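PDB 3TPF: ornithine carbamoyltransferase from Campylobacter jejuni subsp. jejuni, which catalyses the reversible transfer of the carbamoyl group from carbamoyl phosphate to L-ornithine, giving L-citrulline and phosphate for arginine biosynthesis. Local coordinates for the interface of chains A and B. Residues are numbered along the deposited sequence; one frame, centred on the assembly and turned at random. Chains: chain A/B, Ornithine carbamoyltransferase.

The interface of chains A and B. Residues chain A 82-83, 86-87; chain B 266, 275-276, 279, 283.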
loop_
_atom_site.group_PDB
_atom_site.type_symbol
_atom_site.label_atom_id
_atom_site.label_comp_id
_atom_site.label_asym_id
_atom_site.label_seq_id
_atom_site.Cartn_x
_atom_site.Cartn_y
_atom_site.Cartn_z
ATOM N N LYS A 82 -18.205 14.688 -2.559
ATOM C CA LYS A 82 -18.002 15.601 -3.705
ATOM C C LYS A 82 -16.635 16.255 -3.627
ATOM O O LYS A 82 -15.971 16.519 -4.641
ATOM C CB LYS A 82 -19.125 16.629 -3.853
ATOM C CG LYS A 82 -19.474 17.483 -2.659
ATOM C CD LYS A 82 -20.517 18.520 -3.073
ATOM C CE LYS A 82 -21.135 19.305 -1.907
ATOM N NZ LYS A 82 -21.465 20.721 -2.272
ATOM N N ASP A 83 -16.203 16.544 -2.412
ATOM C CA ASP A 83 -14.850 17.143 -2.223
ATOM C C ASP A 83 -13.777 16.173 -2.589
ATOM O O ASP A 83 -12.796 16.501 -3.223
ATOM C CB ASP A 83 -14.664 17.516 -0.792
ATOM C CG ASP A 83 -15.447 18.723 -0.408
ATOM O OD1 ASP A 83 -16.041 19.327 -1.298
ATOM O OD2 ASP A 83 -15.446 19.075 0.779
ATOM N N ARG A 86 -13.618 15.702 -6.238
ATOM C CA ARG A 86 -13.112 16.842 -7.001
ATOM C C ARG A 86 -11.615 17.018 -6.822
ATOM O O ARG A 86 -11.003 17.756 -7.579
ATOM C CB ARG A 86 -13.801 18.147 -6.619
ATOM C CG ARG A 86 -15.159 18.328 -7.257
ATOM C CD ARG A 86 -15.800 19.613 -6.829
ATOM N NE ARG A 86 -16.332 19.553 -5.461
ATOM C CZ ARG A 86 -17.099 20.508 -4.944
ATOM N NH1 ARG A 86 -17.404 21.591 -5.659
ATOM N NH2 ARG A 86 -17.521 20.428 -3.712
ATOM N N VAL A 87 -11.027 16.336 -5.856
ATOM C CA VAL A 87 -9.529 16.184 -5.804
ATOM C C VAL A 87 -9.025 14.941 -6.509
ATOM O O VAL A 87 -8.359 15.047 -7.527
ATOM C CB VAL A 87 -8.950 16.125 -4.404
ATOM C CG1 VAL A 87 -7.475 15.852 -4.507
ATOM C CG2 VAL A 87 -9.249 17.441 -3.665
ATOM N N ARG B 266 -17.764 23.139 6.414
ATOM C CA ARG B 266 -18.797 24.072 6.060
ATOM C C ARG B 266 -19.564 24.355 7.277
ATOM O O ARG B 266 -19.975 23.455 7.985
ATOM C CB ARG B 266 -19.723 23.480 4.991
ATOM C CG ARG B 266 -19.062 23.308 3.632
ATOM C CD ARG B 266 -19.739 22.289 2.755
ATOM N NE ARG B 266 -18.699 21.461 2.178
ATOM C CZ ARG B 266 -18.422 21.366 0.899
ATOM N NH1 ARG B 266 -19.082 22.051 -0.002
ATOM N NH2 ARG B 266 -17.456 20.566 0.494
ATOM N N PHE B 275 -17.521 28.856 0.097
ATOM C CA PHE B 275 -16.613 27.770 -0.242
ATOM C C PHE B 275 -16.872 27.320 -1.656
ATOM O O PHE B 275 -15.974 27.305 -2.484
ATOM C CB PHE B 275 -16.810 26.591 0.690
ATOM C CG PHE B 275 -15.907 25.429 0.402
ATOM C CD1 PHE B 275 -16.328 24.403 -0.385
ATOM C CD2 PHE B 275 -14.632 25.366 0.931
ATOM C CE1 PHE B 275 -15.485 23.315 -0.669
ATOM C CE2 PHE B 275 -13.763 24.296 0.622
ATOM C CZ PHE B 275 -14.199 23.261 -0.173
ATOM N N GLU B 276 -18.121 27.014 -1.932
ATOM C CA GLU B 276 -18.503 26.640 -3.291
ATOM C C GLU B 276 -18.284 27.777 -4.313
ATOM O O GLU B 276 -17.891 27.542 -5.476
ATOM C CB GLU B 276 -19.910 26.125 -3.365
ATOM C CG GLU B 276 -20.075 24.719 -2.779
ATOM C CD GLU B 276 -19.285 23.658 -3.551
ATOM O OE1 GLU B 276 -19.041 23.832 -4.792
ATOM O OE2 GLU B 276 -18.953 22.617 -2.939
ATOM N N ALA B 279 -14.917 27.131 -5.393
ATOM C CA ALA B 279 -14.490 25.778 -5.684
ATOM C C ALA B 279 -13.341 25.745 -6.735
ATOM O O ALA B 279 -12.337 25.113 -6.490
ATOM C CB ALA B 279 -15.647 24.906 -6.103
ATOM N N PHE B 283 -9.922 23.945 -5.441
ATOM C CA PHE B 283 -9.576 22.607 -5.872
ATOM C C PHE B 283 -8.389 22.610 -6.806
ATOM O O PHE B 283 -7.776 21.583 -6.959
ATOM C CB PHE B 283 -10.787 21.816 -6.488
ATOM C CG PHE B 283 -11.827 21.452 -5.478
ATOM C CD1 PHE B 283 -11.542 20.584 -4.459
ATOM C CD2 PHE B 283 -13.059 22.060 -5.488
ATOM C CE1 PHE B 283 -12.465 20.290 -3.459
ATOM C CE2 PHE B 283 -14.010 21.751 -4.522
ATOM C CZ PHE B 283 -13.711 20.854 -3.506
#
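Two successive turns of helix 81-91 of chain A, with A:Lys82, A:Asp83, A:Arg86 and A:Val87 in helical geometry, face helix 272-277, the start of helix 279-302 and the extended loop residue B:Arg266 of chain B. In this carbamoyltransferase, a homohexamer built as a dimer of trimers, helix 81-91 belongs to the carbamoyl phosphate-binding domain and the chain B residues all belong, by sequence, to the ornithine-binding half; the patch probably belongs to the packing of subunits within a trimer.

A:Arg86 carries much of the contact. Its guanidinium meets the carboxylate of B:Glu276 end-on, the two groups nearly coplanar (5° apart). A:Arg86 NH1 donates to B:Glu276 OE1 at 2.9 Å and NH2 to OE2 of the same carboxylate at 2.7 Å, both nearly straight and both on syn lone pairs. A bend at chi3 (-76°) folds the guanidinium back along its own helix, where A:Arg86 NE donates to the backbone O of A:Lys82 at 3.2 Å and NH2 reaches OD1 of A:Asp83; these bonds help fix its rotation. B:Phe283 packs against the same side chain: A:Arg86 CB sits over the centre of the ring face, 3.8 Å from its centroid, while ring atom CE2 lies under one face of the guanidinium, whose plane is tilted 35° from the ring. A:Val87 CG2 touches the ring at CD1.

OE2 of B:Glu276 also accepts from A:Lys82 NZ at 3.2 Å, which arrives from above the carboxylate plane, and from B:Arg266 NH1 on its anti lone pair. Three cationic groups thus converge on this oxygen and would be expected to favour an ionised carboxylate. The side chains of B:Arg266 and A:Asp83 approach from opposite directions, their flat groups nearly coplanar. B:Arg266 NH2 sits between both carboxylate oxygens of A:Asp83, in a bent, salt-bridging bond on the syn side of OD2 and close to OD1 as well. B:Phe275 lays CD1 against a face of the B:Arg266 guanidinium, offset toward its rim, and probably helps to position it.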